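PDB 3I4G: SusD-like carbohydrate binding protein BF1063 from Bacteroides fragilis NCTC 9343, which probably binds carbohydrates at the outer membrane surface, as other members of the SusD family do. Local coordinates for residues F64-E69 with W278-P283; G190-A195 with I252-Y257; A202-T207 with A218-D223; I405-L410 with P427-T432. All blocks are in the same frame, centred on the assembly; numbering follows the deposited sequence.

Interaction 1 (F64-E69 with W278-P283); sequences FDRRGE and WSLVNP
Phe-64 and Asn-282 form the hydrogen-bonded pair of a short two-stranded antiparallel sheet, which joins two parts of the chain far apart in sequence. Phe-64 N donates to Asn-282 O (2.8 Å), and Asn-282 N returns a longer bond to Phe-64 O (3.3 Å). Asp-65 and Val-281 make up the neighbouring non-hydrogen-bonded pair. Arg-66 N, already within the type I turn from Asp-65 to Gly-68, adds a bond to Leu-280 O just past the paired strands. Within this turn Asp-65 OD1 takes both the backbone N of Arg-67, on its anti lone pair (an Asx turn), and Arg-67 NE, while OD2 takes NH2. This side-on, two-nitrogen salt bridge holds the two groups edge to edge and nearly coplanar. Leu-280 covers it: CD1 lies 3.4 Å from Asp-65 OD1, and CD2 sits over the centre of the Arg-67 guanidinium. Arg-66 instead runs past Ser-279, its CB 3.3 Å from Ser-279 O. Its NH2 makes a salt bridge to a sulfonate oxygen of a buffer molecule, probably from the crystallisation liquor. Asn-282 ND2 bonds back to Ser-279 O and Val-281 O, approaching each from above the carbonyl plane. The Arg-66 chain is bent at chi2 and chi3; its NH1 donates to Trp-278 O (2.9 Å) from above the carbonyl plane.

Interaction 2 (G190-A195 with I252-Y257); sequences GEAGRA and IFYIQY
Gly-193 and Tyr-254 bury the most surface here, with Phe-253 close behind. Gly-193 occupies the third position of a type II turn from Glu-191 to Arg-194, where its positive phi (104°) suits a residue without a side chain, and its bare backbone lies against the phenol of Tyr-254. The nearest ring atom is Tyr-254 CE1, 3.4 Å from Gly-193 N. The hydroxyl end goes further, to the preceding residue, with Tyr-254 OH 3.3 Å from Ala-192 CB. Tyr-254 CG stands between the backbone N and the carbonyl carbon (chi1 49°), and the ring beyond it meets the turn.

Phe-253 meets the carbonyl of Gly-193 and also Ala-195, just past the turn. Its CE1 lies 3.6 Å from Gly-193 O and 4.3 Å from Ala-195 CB. Trp-48 and Phe-127 add edge-to-face contacts to the same ring.

Two waters bridge the backbones. One donates to Gly-193 O (2.8 Å) and Tyr-254 O; the other donates to Arg-194 O and Ile-252 O (2.7 Å) and lies in the plane of the Phe-253 ring, at its edge. On the far side of the turn, Glu-191 and Arg-194 make salt bridges with Arg-120 and Glu-124 of helix 116-139. The whole is a type II turn leading into helix 197-211 and packed through bridging waters against a strand at its classic beta bulge, where Ile-252 and Phe-253 both face Ile-385 of the partner strand 380-386.

Interaction 3 (A202-T207 with A218-D223); sequences AFLGRT and AKAFHD
Phe-221 lays its ring against the backbone of Gly-205, where two consecutive helices run nearly antiparallel (161°) as a helical hairpin, their axes only 7.9 Å apart. The phenylalanine CG is anti to the carbonyl carbon (chi1 -66°), which starts the side chain toward the neighbouring helix. There Gly-205 CA stands over one ring face, offset toward the rim, 4.0 Å from the Phe-221 centroid: a CH-pi contact. The leading atom, Phe-221 CZ, comes within 3.5 Å of Gly-205 C, and CE1 lies 3.7 Å from Ala-202 O. Val-390 and Tyr-394 of helix 387-400 also touch this side chain.

Beside the ring, Ala-220 points its methyl group at the same glycine, with CB 3.6 Å from Gly-205 N. Leu-204, its CG anti to the backbone N (chi1 175°), flanks that methyl with CG and CD2, each 3.9 Å from Ala-220 CB. Arg-206 heads away to a salt bridge with Glu-389.

No hydrogen bond passes between the two segments. Cohesion across them therefore comes from apolar burial and close van der Waals contact, CH-pi included. The close spacing is consistent with glycine at 205, whose bare CA takes both the Ala-220 methyl and the Phe-221 ring, with Gly-205 CA 5.1 Å from Ala-220 CA.

Interaction 4 (I405-L410 with P427-T432); sequences ITQGIL and PVTEVT
Gln-407 makes the direct hydrogen bond of this contact, from NE2 to Val-428 O (3.1 Å). The bond is nearly straight (172°) and lies in both the carbonyl plane and the side-chain amide plane. A bend at chi2 (62°) turns CD back from the extended course, and NE2 also donates to Asp-411 OD1, so two acceptors fix the rotation of the amide. Its other end, OE1, rests 3.4 Å from Thr-429 CA.

Two waters extend the polar contact. One donates to Gln-407 OE1 (2.7 Å) and Thr-429 O; the second accepts from Ile-405 N and donates to Val-431 O (2.6 Å). They bridge the segments at two separate places.

The apolar part is carried by Leu-410, whose CD1 reaches into the curve of the loop. It lies 3.8 Å from Val-431 CG1 and 3.5 Å from Glu-430 O, a carbonyl buried here without any polar partner in the model. Val-431 also sets CB 3.5 Å from Ile-405 O. Behind them, Leu-436 of helix 433-447 touches both Ile-405 and Leu-410.

Bonds within each segment add order: Thr-406 caps helix 407-412 through OG1, which accepts from Ile-409 N, and Glu-430 OE2 accepts from Thr-432 N with its anti lone pair. The contact thus sets a threonine N-capped first helical turn against the irregular loop that leads into the next long helix, within the helical part of a SusD-family fold.

Overall arrangement
Interactions 1 to 3 are nested along the chain: interaction 3 lies inside the loop closed by interaction 2, which lies inside that closed by interaction 1, whereas interaction 4 follows all of them. Interactions 2 and 3 have centres about 19 Å apart and are joined by helix 197-211, which starts just after segment 190-195 and carries 202-207; strand 380-386 touches both. Helix 387-400 then links interactions 3 and 4, about 20 Å apart between centres. Interaction 1 stands apart, about 38 Å from interaction 4 between centres and across the chain's centre from interaction 3. The four contacts thus hold separate parts of a mainly helical chain, with interaction 1 pairing strands 63-65 and 281-283 from distant parts of the sequence.

Interaction 1 (F64-E69 with W278-P283)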
# COMPACT_ATOMS: atom_id res chain seq x y z
N PHE A 64 -8.90 9.71 -2.54
CA PHE A 64 -9.28 10.23 -3.85
C PHE A 64 -8.05 10.82 -4.50
O PHE A 64 -7.14 11.32 -3.84
CB PHE A 64 -10.36 11.27 -3.65
CG PHE A 64 -10.89 11.90 -4.93
CD1 PHE A 64 -11.75 11.18 -5.73
CD2 PHE A 64 -10.66 13.22 -5.25
CE1 PHE A 64 -12.31 11.73 -6.90
CE2 PHE A 64 -11.22 13.78 -6.38
CZ PHE A 64 -12.05 13.04 -7.21
N ASP A 65 -8.03 10.78 -5.82
CA ASP A 65 -6.94 11.35 -6.61
C ASP A 65 -7.30 12.79 -6.98
O ASP A 65 -8.34 13.01 -7.56
CB ASP A 65 -6.75 10.51 -7.88
CG ASP A 65 -5.47 10.78 -8.56
OD1 ASP A 65 -5.33 11.85 -9.16
OD2 ASP A 65 -4.54 9.96 -8.52
N ARG A 66 -6.44 13.75 -6.64
CA ARG A 66 -6.74 15.17 -6.94
C ARG A 66 -7.01 15.37 -8.41
O ARG A 66 -7.67 16.33 -8.77
CB ARG A 66 -5.59 16.08 -6.50
CG ARG A 66 -5.94 17.57 -6.38
CD ARG A 66 -4.77 18.51 -6.71
NE ARG A 66 -4.50 18.40 -8.13
CZ ARG A 66 -3.42 17.89 -8.68
NH1 ARG A 66 -2.32 17.63 -7.97
NH2 ARG A 66 -3.40 17.74 -9.99
N ARG A 67 -6.41 14.55 -9.29
CA ARG A 67 -6.62 14.72 -10.74
C ARG A 67 -8.08 14.44 -11.13
O ARG A 67 -8.49 14.83 -12.22
CB ARG A 67 -5.65 13.85 -11.55
CG ARG A 67 -4.21 14.28 -11.32
CD ARG A 67 -3.16 13.34 -11.83
NE ARG A 67 -3.22 12.08 -11.11
CZ ARG A 67 -2.34 11.10 -11.22
NH1 ARG A 67 -1.33 11.18 -12.08
NH2 ARG A 67 -2.49 10.01 -10.49
N GLY A 68 -8.85 13.79 -10.26
CA GLY A 68 -10.27 13.68 -10.47
C GLY A 68 -10.81 12.46 -11.18
O GLY A 68 -10.08 11.54 -11.56
N GLU A 69 -12.12 12.50 -11.37
CA GLU A 69 -12.87 11.36 -11.86
C GLU A 69 -12.55 10.99 -13.29
O GLU A 69 -12.80 9.84 -13.67
CB GLU A 69 -14.38 11.63 -11.72
CG GLU A 69 -14.85 11.72 -10.26
CD GLU A 69 -16.12 12.47 -10.14
OE1 GLU A 69 -16.12 13.71 -10.38
OE2 GLU A 69 -17.13 11.85 -9.75
N TRP A 278 1.89 19.64 -4.32
CA TRP A 278 0.80 19.67 -5.28
C TRP A 278 -0.51 19.02 -4.80
O TRP A 278 -1.48 18.95 -5.56
CB TRP A 278 1.26 19.03 -6.60
CG TRP A 278 2.43 19.72 -7.25
CD1 TRP A 278 2.77 21.04 -7.15
CD2 TRP A 278 3.37 19.13 -8.15
NE1 TRP A 278 3.88 21.31 -7.93
CE2 TRP A 278 4.27 20.15 -8.54
CE3 TRP A 278 3.55 17.83 -8.63
CZ2 TRP A 278 5.33 19.90 -9.44
CZ3 TRP A 278 4.60 17.60 -9.51
CH2 TRP A 278 5.49 18.61 -9.86
N SER A 279 -0.54 18.52 -3.56
CA SER A 279 -1.77 17.98 -2.95
C SER A 279 -2.41 16.88 -3.77
O SER A 279 -3.63 16.81 -3.89
CB SER A 279 -2.81 19.09 -2.70
OG SER A 279 -2.28 20.14 -1.90
N LEU A 280 -1.62 15.97 -4.32
CA LEU A 280 -2.23 14.90 -5.16
C LEU A 280 -3.00 13.87 -4.34
O LEU A 280 -4.00 13.35 -4.81
CB LEU A 280 -1.16 14.23 -6.03
CG LEU A 280 -1.68 13.19 -7.03
CD1 LEU A 280 -2.75 13.77 -7.93
CD2 LEU A 280 -0.57 12.58 -7.87
N VAL A 281 -2.50 13.53 -3.14
CA VAL A 281 -3.07 12.48 -2.26
C VAL A 281 -4.11 13.06 -1.31
O VAL A 281 -3.78 13.89 -0.49
CB VAL A 281 -1.97 11.77 -1.45
CG1 VAL A 281 -2.59 10.68 -0.59
CG2 VAL A 281 -0.92 11.24 -2.38
N ASN A 282 -5.40 12.69 -1.46
CA ASN A 282 -6.50 13.29 -0.69
C ASN A 282 -7.37 12.27 0.06
O ASN A 282 -8.25 11.63 -0.54
CB ASN A 282 -7.42 14.08 -1.66
CG ASN A 282 -6.75 15.18 -2.49
OD1 ASN A 282 -7.36 15.64 -3.44
ND2 ASN A 282 -5.57 15.67 -2.09
N PRO A 283 -7.14 12.06 1.36
CA PRO A 283 -8.00 11.15 2.13
C PRO A 283 -9.46 11.56 2.06
O PRO A 283 -9.78 12.72 1.94
CB PRO A 283 -7.45 11.27 3.56
CG PRO A 283 -6.00 11.70 3.37
CD PRO A 283 -6.04 12.60 2.16

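Interaction 2 (G190-A195 with I252-Y257)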
# COMPACT_ATOMS: atom_id res chain seq x y z
N GLY A 190 23.98 -2.05 6.95
CA GLY A 190 24.45 -1.88 5.58
C GLY A 190 23.67 -2.60 4.53
O GLY A 190 23.83 -2.32 3.36
N GLU A 191 22.84 -3.56 4.94
CA GLU A 191 22.00 -4.31 4.03
C GLU A 191 20.52 -3.87 4.10
O GLU A 191 19.63 -4.51 3.53
CB GLU A 191 22.18 -5.81 4.31
CG GLU A 191 23.53 -6.35 3.86
CD GLU A 191 23.74 -7.81 4.17
OE1 GLU A 191 22.80 -8.47 4.62
OE2 GLU A 191 24.91 -8.22 4.00
N ALA A 192 20.26 -2.70 4.69
CA ALA A 192 18.90 -2.18 4.75
C ALA A 192 18.27 -2.14 3.39
O ALA A 192 18.87 -1.62 2.46
CB ALA A 192 18.90 -0.76 5.36
N GLY A 193 17.07 -2.71 3.28
CA GLY A 193 16.35 -2.78 2.03
C GLY A 193 16.39 -4.16 1.42
O GLY A 193 15.52 -4.51 0.63
N ARG A 194 17.39 -4.95 1.76
CA ARG A 194 17.49 -6.33 1.22
C ARG A 194 16.41 -7.22 1.81
O ARG A 194 15.98 -7.04 2.96
CB ARG A 194 18.86 -6.94 1.51
CG ARG A 194 20.05 -6.18 0.96
CD ARG A 194 20.43 -6.52 -0.44
NE ARG A 194 20.99 -7.88 -0.61
CZ ARG A 194 22.25 -8.26 -0.44
NH1 ARG A 194 23.16 -7.46 0.07
NH2 ARG A 194 22.58 -9.52 -0.67
N ALA A 195 15.94 -8.18 1.02
CA ALA A 195 14.88 -9.12 1.45
C ALA A 195 15.35 -10.14 2.48
O ALA A 195 16.35 -10.79 2.28
CB ALA A 195 14.30 -9.87 0.23
N ILE A 252 9.61 -4.92 8.22
CA ILE A 252 10.24 -6.15 7.72
C ILE A 252 10.80 -5.95 6.33
O ILE A 252 11.92 -6.36 6.06
CB ILE A 252 9.23 -7.29 7.77
CG1 ILE A 252 8.97 -7.68 9.23
CG2 ILE A 252 9.73 -8.52 6.99
CD1 ILE A 252 7.72 -8.56 9.46
N PHE A 253 10.00 -5.35 5.45
CA PHE A 253 10.41 -5.08 4.06
C PHE A 253 9.96 -3.66 3.75
O PHE A 253 8.83 -3.29 4.06
CB PHE A 253 9.85 -6.12 3.07
CG PHE A 253 10.42 -5.99 1.68
CD1 PHE A 253 11.74 -6.28 1.43
CD2 PHE A 253 9.63 -5.57 0.62
CE1 PHE A 253 12.27 -6.09 0.16
CE2 PHE A 253 10.18 -5.41 -0.65
CZ PHE A 253 11.49 -5.66 -0.87
N TYR A 254 10.81 -2.88 3.11
CA TYR A 254 10.55 -1.46 2.88
C TYR A 254 11.37 -0.96 1.72
O TYR A 254 12.33 -1.62 1.26
CB TYR A 254 10.89 -0.67 4.15
CG TYR A 254 12.24 -0.98 4.73
CD1 TYR A 254 13.40 -0.43 4.18
CD2 TYR A 254 12.37 -1.82 5.84
CE1 TYR A 254 14.67 -0.73 4.74
CE2 TYR A 254 13.59 -2.10 6.38
CZ TYR A 254 14.73 -1.56 5.85
OH TYR A 254 15.97 -1.88 6.41
N ILE A 255 11.01 0.24 1.24
CA ILE A 255 11.78 0.96 0.24
C ILE A 255 12.39 2.18 0.90
O ILE A 255 11.67 3.02 1.45
CB ILE A 255 10.91 1.40 -0.96
CG1 ILE A 255 10.01 0.30 -1.50
CG2 ILE A 255 11.84 1.96 -2.02
CD1 ILE A 255 10.75 -1.01 -1.92
N GLN A 256 13.73 2.25 0.89
CA GLN A 256 14.44 3.38 1.43
C GLN A 256 14.89 4.27 0.27
O GLN A 256 15.51 3.79 -0.66
CB GLN A 256 15.66 2.93 2.23
CG GLN A 256 16.50 4.08 2.73
CD GLN A 256 17.60 3.63 3.61
OE1 GLN A 256 18.55 2.98 3.15
NE2 GLN A 256 17.52 3.99 4.86
N TYR A 257 14.60 5.57 0.37
CA TYR A 257 15.02 6.59 -0.58
C TYR A 257 16.08 7.45 0.08
O TYR A 257 15.88 7.95 1.17
CB TYR A 257 13.82 7.42 -0.98
CG TYR A 257 12.71 6.66 -1.65
CD1 TYR A 257 11.69 6.08 -0.93
CD2 TYR A 257 12.64 6.58 -3.04
CE1 TYR A 257 10.67 5.39 -1.55
CE2 TYR A 257 11.64 5.90 -3.68
CZ TYR A 257 10.66 5.31 -2.94
OH TYR A 257 9.64 4.66 -3.58
O HOH W 1 14.19 -2.37 -0.60
O HOH W 2 13.41 -7.62 4.15

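Interaction 3 (A202-T207 with A218-D223)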
# COMPACT_ATOMS: atom_id res chain seq x y z
N ALA A 202 6.03 -13.27 4.60
CA ALA A 202 4.88 -12.39 4.62
C ALA A 202 4.19 -12.41 3.27
O ALA A 202 2.97 -12.45 3.20
CB ALA A 202 5.30 -10.98 4.99
N PHE A 203 4.97 -12.41 2.18
CA PHE A 203 4.36 -12.55 0.87
C PHE A 203 3.76 -13.94 0.65
O PHE A 203 2.72 -14.06 -0.00
CB PHE A 203 5.34 -12.19 -0.26
CG PHE A 203 5.38 -10.73 -0.52
CD1 PHE A 203 4.50 -10.17 -1.43
CD2 PHE A 203 6.26 -9.88 0.14
CE1 PHE A 203 4.49 -8.81 -1.69
CE2 PHE A 203 6.26 -8.51 -0.14
CZ PHE A 203 5.34 -7.98 -1.03
N LEU A 204 4.37 -14.96 1.23
CA LEU A 204 3.75 -16.29 1.23
C LEU A 204 2.39 -16.22 1.90
O LEU A 204 1.41 -16.76 1.38
CB LEU A 204 4.64 -17.29 1.98
CG LEU A 204 4.10 -18.69 2.18
CD1 LEU A 204 3.79 -19.35 0.82
CD2 LEU A 204 5.11 -19.53 2.96
N GLY A 205 2.31 -15.62 3.08
CA GLY A 205 1.04 -15.47 3.75
C GLY A 205 0.02 -14.71 2.95
O GLY A 205 -1.14 -15.13 2.88
N ARG A 206 0.41 -13.60 2.31
CA ARG A 206 -0.54 -12.88 1.48
C ARG A 206 -1.00 -13.74 0.29
O ARG A 206 -2.18 -13.69 -0.10
CB ARG A 206 0.06 -11.57 0.93
CG ARG A 206 0.27 -10.43 1.90
CD ARG A 206 0.72 -9.22 1.12
NE ARG A 206 0.79 -7.99 1.91
CZ ARG A 206 1.07 -6.84 1.36
NH1 ARG A 206 1.37 -6.78 0.06
NH2 ARG A 206 1.08 -5.75 2.09
N THR A 207 -0.09 -14.51 -0.28
CA THR A 207 -0.45 -15.41 -1.40
C THR A 207 -1.49 -16.40 -0.93
O THR A 207 -2.50 -16.63 -1.60
CB THR A 207 0.79 -16.12 -1.91
OG1 THR A 207 1.71 -15.16 -2.43
CG2 THR A 207 0.45 -17.14 -3.03
N ALA A 218 -2.18 -18.72 7.91
CA ALA A 218 -1.94 -18.58 9.34
C ALA A 218 -0.55 -19.10 9.69
O ALA A 218 0.17 -18.48 10.46
CB ALA A 218 -2.99 -19.33 10.14
N LYS A 219 -0.17 -20.24 9.12
CA LYS A 219 1.14 -20.81 9.40
C LYS A 219 2.28 -19.90 8.93
O LYS A 219 3.25 -19.76 9.65
CB LYS A 219 1.29 -22.26 8.84
CG LYS A 219 2.71 -22.81 9.12
CD LYS A 219 2.93 -24.26 8.78
CE LYS A 219 4.28 -24.74 9.39
NZ LYS A 219 5.47 -23.93 9.01
N ALA A 220 2.18 -19.31 7.74
CA ALA A 220 3.22 -18.42 7.25
C ALA A 220 3.41 -17.22 8.17
O ALA A 220 4.52 -16.89 8.56
CB ALA A 220 2.90 -17.96 5.81
N PHE A 221 2.31 -16.58 8.55
CA PHE A 221 2.42 -15.42 9.44
C PHE A 221 2.90 -15.86 10.84
O PHE A 221 3.71 -15.17 11.45
CB PHE A 221 1.11 -14.66 9.52
CG PHE A 221 0.69 -13.99 8.22
CD1 PHE A 221 1.52 -13.14 7.55
CD2 PHE A 221 -0.57 -14.22 7.69
CE1 PHE A 221 1.10 -12.51 6.38
CE2 PHE A 221 -0.99 -13.60 6.52
CZ PHE A 221 -0.16 -12.75 5.86
N HIS A 222 2.41 -17.00 11.32
CA HIS A 222 2.82 -17.50 12.64
C HIS A 222 4.30 -17.88 12.65
O HIS A 222 4.95 -17.79 13.70
CB HIS A 222 1.92 -18.65 13.03
CG HIS A 222 1.96 -19.01 14.48
ND1 HIS A 222 2.04 -18.07 15.49
CD2 HIS A 222 1.81 -20.21 15.08
CE1 HIS A 222 2.03 -18.70 16.65
NE2 HIS A 222 1.87 -19.99 16.44
N ASP A 223 4.86 -18.30 11.51
CA ASP A 223 6.29 -18.59 11.41
C ASP A 223 7.11 -17.34 11.62
O ASP A 223 8.15 -17.38 12.25
CB ASP A 223 6.66 -19.20 10.05
CG ASP A 223 6.22 -20.65 9.87
OD1 ASP A 223 5.87 -21.31 10.86
OD2 ASP A 223 6.27 -21.13 8.69

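Interaction 4 (I405-L410 with P427-T432)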
# COMPACT_ATOMS: atom_id res chain seq x y z
N ILE A 405 -10.49 -18.81 18.83
CA ILE A 405 -9.76 -17.62 19.21
C ILE A 405 -9.87 -17.47 20.72
O ILE A 405 -10.96 -17.56 21.29
CB ILE A 405 -10.35 -16.40 18.53
CG1 ILE A 405 -10.46 -16.63 17.00
CG2 ILE A 405 -9.54 -15.17 18.89
CD1 ILE A 405 -9.15 -16.93 16.32
N THR A 406 -8.73 -17.31 21.36
CA THR A 406 -8.65 -17.10 22.80
C THR A 406 -8.22 -15.67 23.09
O THR A 406 -7.69 -14.97 22.23
CB THR A 406 -7.61 -18.01 23.44
OG1 THR A 406 -6.29 -17.66 22.98
CG2 THR A 406 -7.90 -19.48 23.14
N GLN A 407 -8.42 -15.24 24.33
CA GLN A 407 -7.95 -13.92 24.71
C GLN A 407 -6.43 -13.85 24.55
O GLN A 407 -5.91 -12.80 24.19
CB GLN A 407 -8.36 -13.56 26.14
CG GLN A 407 -8.09 -12.13 26.53
CD GLN A 407 -8.88 -11.16 25.66
OE1 GLN A 407 -10.08 -11.34 25.48
NE2 GLN A 407 -8.22 -10.13 25.15
N GLY A 408 -5.70 -14.94 24.79
CA GLY A 408 -4.26 -14.95 24.58
C GLY A 408 -3.89 -14.64 23.14
O GLY A 408 -2.93 -13.90 22.87
N ILE A 409 -4.60 -15.24 22.20
CA ILE A 409 -4.36 -14.97 20.77
C ILE A 409 -4.69 -13.52 20.44
O ILE A 409 -3.94 -12.87 19.73
CB ILE A 409 -5.16 -15.94 19.88
CG1 ILE A 409 -4.56 -17.33 19.99
CG2 ILE A 409 -5.17 -15.49 18.40
CD1 ILE A 409 -5.46 -18.45 19.41
N LEU A 410 -5.79 -13.00 20.97
CA LEU A 410 -6.12 -11.60 20.75
C LEU A 410 -5.01 -10.71 21.30
O LEU A 410 -4.61 -9.74 20.68
CB LEU A 410 -7.47 -11.23 21.38
CG LEU A 410 -8.72 -11.91 20.84
CD1 LEU A 410 -9.93 -11.58 21.70
CD2 LEU A 410 -8.98 -11.51 19.37
N PRO A 427 -8.27 -2.80 24.52
CA PRO A 427 -8.20 -4.14 23.94
C PRO A 427 -9.54 -4.75 23.53
O PRO A 427 -10.60 -4.44 24.11
CB PRO A 427 -7.56 -4.98 25.05
CG PRO A 427 -7.75 -4.22 26.28
CD PRO A 427 -7.77 -2.79 25.90
N VAL A 428 -9.47 -5.56 22.48
CA VAL A 428 -10.57 -6.37 21.97
C VAL A 428 -10.67 -7.64 22.80
O VAL A 428 -9.66 -8.23 23.15
CB VAL A 428 -10.32 -6.73 20.48
CG1 VAL A 428 -11.33 -7.76 19.96
CG2 VAL A 428 -10.36 -5.46 19.63
N THR A 429 -11.89 -8.07 23.09
CA THR A 429 -12.17 -9.31 23.82
C THR A 429 -13.10 -10.25 23.04
O THR A 429 -13.34 -11.39 23.49
CB THR A 429 -12.81 -9.00 25.21
OG1 THR A 429 -14.03 -8.26 25.03
CG2 THR A 429 -11.85 -8.16 26.06
N GLU A 430 -13.56 -9.80 21.87
CA GLU A 430 -14.51 -10.55 21.04
C GLU A 430 -13.88 -11.79 20.49
O GLU A 430 -12.85 -11.70 19.81
CB GLU A 430 -15.00 -9.70 19.87
CG GLU A 430 -15.99 -10.47 18.96
CD GLU A 430 -17.22 -10.85 19.74
OE1 GLU A 430 -17.96 -9.91 20.14
OE2 GLU A 430 -17.45 -12.05 19.97
N VAL A 431 -14.50 -12.96 20.75
CA VAL A 431 -13.95 -14.21 20.20
C VAL A 431 -14.95 -14.94 19.26
O VAL A 431 -14.57 -15.98 18.70
CB VAL A 431 -13.48 -15.17 21.31
CG1 VAL A 431 -12.37 -14.50 22.17
CG2 VAL A 431 -14.67 -15.65 22.16
N THR A 432 -16.16 -14.40 19.08
CA THR A 432 -17.17 -14.98 18.18
C THR A 432 -16.73 -14.70 16.73
O THR A 432 -16.60 -13.55 16.34
CB THR A 432 -18.53 -14.44 18.45
OG1 THR A 432 -18.92 -14.86 19.78
CG2 THR A 432 -19.55 -14.97 17.45
O HOH W 3 -13.64 -18.33 18.31
O HOH W 4 -12.37 -12.64 25.79